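Local coordinates for protein transcriptional regulator, LacI family (Corynebacterium glutamicum, PDB 3H5T) that activates transcription in an inositol-dependent way by binding palindromic promoter motifs, and so regulates inositol phosphate synthesis and cell wall biogenesis, at residues L262-P267 and L284-S289; R23-N28 and Q42-T47. One frame throughout, in Å; residues are numbered along the deposited sequence.

Contact 1. Residues L262-P267 and L284-S289; sequences LLETHP and LEYLKS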
# COMPACT_ATOMS: atom_id res chain seq x y z
N LEU A 262 -6.03 9.67 22.22
CA LEU A 262 -4.63 9.77 22.59
C LEU A 262 -4.20 11.16 23.05
O LEU A 262 -3.49 11.31 24.04
CB LEU A 262 -3.75 9.36 21.39
CG LEU A 262 -2.24 9.47 21.58
CD1 LEU A 262 -1.77 8.37 22.50
CD2 LEU A 262 -1.55 9.37 20.24
N LEU A 263 -4.64 12.18 22.32
CA LEU A 263 -4.30 13.56 22.64
C LEU A 263 -5.13 14.10 23.79
O LEU A 263 -4.72 15.02 24.49
CB LEU A 263 -4.49 14.44 21.40
CG LEU A 263 -3.64 14.02 20.20
CD1 LEU A 263 -3.95 14.92 19.01
CD2 LEU A 263 -2.16 14.08 20.58
N GLU A 264 -6.30 13.51 23.97
CA GLU A 264 -7.21 13.89 25.04
C GLU A 264 -6.74 13.22 26.33
O GLU A 264 -6.88 13.77 27.42
CB GLU A 264 -8.63 13.42 24.69
CG GLU A 264 -9.72 14.44 24.94
CD GLU A 264 -11.02 14.06 24.26
OE1 GLU A 264 -11.46 12.90 24.41
OE2 GLU A 264 -11.61 14.92 23.58
N THR A 265 -6.15 12.03 26.19
CA THR A 265 -5.64 11.26 27.32
C THR A 265 -4.25 11.71 27.76
O THR A 265 -3.93 11.71 28.96
CB THR A 265 -5.61 9.76 26.96
OG1 THR A 265 -6.94 9.32 26.69
CG2 THR A 265 -5.04 8.95 28.11
N HIS A 266 -3.42 12.10 26.80
CA HIS A 266 -2.07 12.57 27.10
C HIS A 266 -1.90 13.96 26.48
O HIS A 266 -1.28 14.11 25.42
CB HIS A 266 -1.02 11.60 26.53
CG HIS A 266 -1.19 10.18 26.99
ND1 HIS A 266 -2.10 9.32 26.42
CD2 HIS A 266 -0.56 9.48 27.96
CE1 HIS A 266 -2.03 8.14 27.02
NE2 HIS A 266 -1.10 8.21 27.96
N PRO A 267 -2.47 15.00 27.12
CA PRO A 267 -2.41 16.39 26.64
C PRO A 267 -1.01 17.00 26.65
O PRO A 267 -0.77 18.05 26.04
CB PRO A 267 -3.36 17.12 27.59
CG PRO A 267 -4.30 16.05 28.05
CD PRO A 267 -3.36 14.90 28.29
N LEU A 284 -4.75 15.32 12.07
CA LEU A 284 -4.90 16.68 11.55
C LEU A 284 -6.37 17.08 11.59
O LEU A 284 -6.70 18.22 11.95
CB LEU A 284 -4.36 16.76 10.12
CG LEU A 284 -2.85 16.55 9.98
CD1 LEU A 284 -2.45 16.39 8.51
CD2 LEU A 284 -2.13 17.72 10.62
N GLU A 285 -7.24 16.15 11.24
CA GLU A 285 -8.67 16.41 11.26
C GLU A 285 -9.09 16.62 12.71
O GLU A 285 -10.06 17.32 12.98
CB GLU A 285 -9.44 15.25 10.65
CG GLU A 285 -10.91 15.57 10.37
CD GLU A 285 -11.64 14.42 9.70
OE1 GLU A 285 -11.09 13.85 8.73
OE2 GLU A 285 -12.77 14.10 10.13
N TYR A 286 -8.37 16.00 13.65
CA TYR A 286 -8.70 16.16 15.06
C TYR A 286 -8.18 17.49 15.60
O TYR A 286 -8.91 18.21 16.27
CB TYR A 286 -8.13 15.04 15.94
CG TYR A 286 -8.25 15.41 17.40
CD1 TYR A 286 -9.50 15.54 18.00
CD2 TYR A 286 -7.13 15.76 18.14
CE1 TYR A 286 -9.64 16.03 19.30
CE2 TYR A 286 -7.25 16.25 19.45
CZ TYR A 286 -8.51 16.38 20.01
OH TYR A 286 -8.65 16.88 21.28
N LEU A 287 -6.91 17.79 15.33
CA LEU A 287 -6.34 19.06 15.79
C LEU A 287 -7.25 20.19 15.30
O LEU A 287 -7.56 21.12 16.05
CB LEU A 287 -4.94 19.25 15.22
CG LEU A 287 -3.79 18.42 15.79
CD1 LEU A 287 -2.49 18.80 15.07
CD2 LEU A 287 -3.66 18.65 17.29
N LYS A 288 -7.67 20.07 14.05
CA LYS A 288 -8.54 21.06 13.42
C LYS A 288 -9.88 21.28 14.13
O LYS A 288 -10.41 22.38 14.14
CB LYS A 288 -8.79 20.66 11.97
CG LYS A 288 -9.67 21.62 11.19
CD LYS A 288 -9.60 21.35 9.70
CE LYS A 288 -10.44 22.34 8.92
NZ LYS A 288 -10.54 21.98 7.48
N SER A 289 -10.42 20.22 14.73
CA SER A 289 -11.70 20.32 15.42
C SER A 289 -11.60 21.07 16.75
O SER A 289 -12.61 21.51 17.29
CB SER A 289 -12.29 18.91 15.66
OG SER A 289 -11.49 18.13 16.53
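Two donors of Ser-289 grip the carbonyl oxygen of Tyr-286: the backbone N at 2.9 Å and the hydroxyl OG at 2.6 Å. OG comes in the carbonyl plane, onto a lone pair, with a C=O...donor angle of 129°, so the serine hydroxyl folds back onto its own helix. From that same tyrosine the ring reaches over to helix 252-265 and meets Leu-263. CG of Tyr-286 is anti to the backbone N (chi1 168°), which carries the ring out of helix 277-289 toward the neighbouring helix. Leu-263 CD1 lies at the ring edge, near the ring plane, 3.4 Å from Tyr-286 CD2, and Leu-263 CB backs it up at 3.8 Å from CE2 of Tyr-286. The two side chains slide past each other in opposite directions, the leucine methyl beside the ring rim and not over a face. Leu-287 adds a looser methyl contact, its CD2 lying 4.1 Å from Leu-263 CD1. At the outer margin, Glu-264 OE2 stays 4.2 Å from Tyr-286 OH, too long for a hydrogen bond. Phe-256 and Lys-260, earlier on helix 252-265, also touch the tyrosine, while Leu-263 rests on Val-272 of strand 271-274. Helices 252-265 and 277-289 flank that strand in sequence, the helix-strand alternation of the alpha/beta periplasmic-binding-protein fold in LacI-family regulators.

Contact 2. Residues R23-N28 and Q42-T47; sequences RTTVSN and QRILDT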
# COMPACT_ATOMS: atom_id res chain seq x y z
N ARG A 23 -4.76 13.22 -41.11
CA ARG A 23 -5.00 12.29 -40.02
C ARG A 23 -6.21 11.42 -40.37
O ARG A 23 -6.30 10.27 -39.95
CB ARG A 23 -5.25 13.03 -38.71
CG ARG A 23 -6.62 13.61 -38.61
CD ARG A 23 -6.93 14.06 -37.20
NE ARG A 23 -8.36 14.28 -37.06
CZ ARG A 23 -8.93 14.87 -36.02
NH1 ARG A 23 -8.20 15.32 -35.02
NH2 ARG A 23 -10.25 15.02 -36.00
N THR A 24 -7.14 11.96 -41.15
CA THR A 24 -8.32 11.19 -41.55
C THR A 24 -7.85 10.09 -42.51
O THR A 24 -8.40 8.99 -42.52
CB THR A 24 -9.37 12.09 -42.26
OG1 THR A 24 -9.83 13.08 -41.34
CG2 THR A 24 -10.56 11.26 -42.71
N THR A 25 -6.82 10.40 -43.31
CA THR A 25 -6.26 9.42 -44.24
C THR A 25 -5.81 8.22 -43.42
O THR A 25 -6.14 7.07 -43.74
CB THR A 25 -5.02 9.97 -45.00
OG1 THR A 25 -5.28 11.28 -45.50
CG2 THR A 25 -4.69 9.05 -46.16
N VAL A 26 -5.06 8.50 -42.36
CA VAL A 26 -4.54 7.47 -41.46
C VAL A 26 -5.68 6.69 -40.82
O VAL A 26 -5.63 5.47 -40.71
CB VAL A 26 -3.65 8.08 -40.34
CG1 VAL A 26 -3.19 6.97 -39.37
CG2 VAL A 26 -2.45 8.78 -40.95
N SER A 27 -6.71 7.41 -40.38
CA SER A 27 -7.87 6.78 -39.75
C SER A 27 -8.55 5.80 -40.72
O SER A 27 -8.86 4.66 -40.35
CB SER A 27 -8.87 7.84 -39.30
OG SER A 27 -9.90 7.26 -38.54
N ASN A 28 -8.78 6.24 -41.96
CA ASN A 28 -9.43 5.39 -42.95
C ASN A 28 -8.68 4.07 -43.09
O ASN A 28 -9.28 3.02 -43.31
CB ASN A 28 -9.51 6.10 -44.30
CG ASN A 28 -10.45 7.28 -44.27
OD1 ASN A 28 -11.30 7.38 -43.40
ND2 ASN A 28 -10.31 8.18 -45.23
N GLN A 42 -1.25 -0.10 -46.65
CA GLN A 42 -0.11 -0.88 -46.17
C GLN A 42 0.99 0.05 -45.65
O GLN A 42 1.58 -0.22 -44.60
CB GLN A 42 0.44 -1.76 -47.29
CG GLN A 42 1.35 -2.84 -46.76
CD GLN A 42 0.66 -3.66 -45.69
OE1 GLN A 42 -0.28 -4.40 -45.97
NE2 GLN A 42 1.11 -3.51 -44.44
N ARG A 43 1.26 1.13 -46.38
CA ARG A 43 2.27 2.09 -45.95
C ARG A 43 1.91 2.72 -44.60
O ARG A 43 2.77 2.89 -43.73
CB ARG A 43 2.44 3.19 -47.01
CG ARG A 43 3.62 4.10 -46.76
CD ARG A 43 3.71 5.17 -47.84
NE ARG A 43 3.90 4.57 -49.15
CZ ARG A 43 5.02 4.00 -49.56
NH1 ARG A 43 6.08 3.93 -48.75
NH2 ARG A 43 5.09 3.48 -50.78
N ILE A 44 0.64 3.07 -44.42
CA ILE A 44 0.18 3.66 -43.18
C ILE A 44 0.30 2.64 -42.05
O ILE A 44 0.74 2.97 -40.95
CB ILE A 44 -1.30 4.12 -43.31
CG1 ILE A 44 -1.37 5.36 -44.20
CG2 ILE A 44 -1.89 4.42 -41.92
CD1 ILE A 44 -2.76 5.69 -44.66
N LEU A 45 -0.07 1.40 -42.33
CA LEU A 45 0.01 0.34 -41.34
C LEU A 45 1.46 0.02 -40.94
O LEU A 45 1.75 -0.17 -39.76
CB LEU A 45 -0.67 -0.92 -41.87
CG LEU A 45 -2.18 -0.82 -42.06
CD1 LEU A 45 -2.73 -2.20 -42.45
CD2 LEU A 45 -2.84 -0.33 -40.76
N ASP A 46 2.36 -0.05 -41.92
CA ASP A 46 3.76 -0.34 -41.64
C ASP A 46 4.40 0.81 -40.89
O ASP A 46 5.21 0.59 -40.00
CB ASP A 46 4.53 -0.63 -42.92
CG ASP A 46 4.06 -1.88 -43.63
OD1 ASP A 46 3.54 -2.80 -42.96
OD2 ASP A 46 4.21 -1.95 -44.87
N THR A 47 4.06 2.04 -41.28
CA THR A 47 4.60 3.21 -40.60
C THR A 47 4.13 3.18 -39.14
O THR A 47 4.85 3.60 -38.24
CB THR A 47 4.13 4.53 -41.28
OG1 THR A 47 4.73 4.65 -42.57
CG2 THR A 47 4.52 5.73 -40.44
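Ile-44 and Val-26 meet through the branches that their first torsions swing across. In Ile-44, chi1 of -72° sets CG2 anti to the backbone N and CG1 anti to the carbonyl carbon, and an extended chi2 of 166° sends CD1 on toward the other helix. In Val-26, CG1 is the branch anti to the backbone N (chi1 177°). Helix 23-31 is the second helix of the helix-turn-helix, the one that normally reads the DNA groove in this motif, and helix 38-50 is the third helix packed behind it. Ile-44 is the main wedge between them. Its CG2 sits 3.8 Å from Val-26 CG1, the two side chains meeting at a slant, and its CD1 reaches the backbone, 3.8 Å from Thr-25 O. The threonine methyl CG2 is a little farther off, 4.2 Å from Ile-44 CD1, and there the side chains run roughly at right angles. The hydroxyl of Thr-25 is engaged elsewhere, accepting from Ser-22 N. Ile-15 and Ala-16 of helix 11-19 press on Val-26, and Ile-21 touches both Val-26 and Ile-44, so all three helices share this apolar centre. Polar groups of the third helix bond along the helix itself: Gln-42 NE2 reaches Asp-46 OD1 at 2.9 Å from above the carboxylate plane. One residue along, Arg-43 O takes both the N and the OG1 of Thr-47, each at 2.9 Å and from opposite faces of the carbonyl plane.

Both contacts join two helices through apolar side chains, but in separate parts of the molecule: contact 1 in the periplasmic-binding-protein-like domain, contact 2 in the DNA-binding headpiece, with about 43 Å between their nearest atoms and the centre of the chain between them. Contact 2 lies in the buried heart of a small helical bundle and is built from beta-branched side chains, Val, Ile and the methyl of Thr. Contact 1 is only partly buried; an aromatic ring takes part, a charged residue borders it, and helix 252-265 rests on a strand of the sheet. The backbones differ too: Val-26 and Ile-44 CA atoms are 6.3 Å apart, whereas Leu-263 and Leu-287 CA atoms are 9.0 Å apart, and there the tyrosine ring, with Leu-263, does most of the bridging.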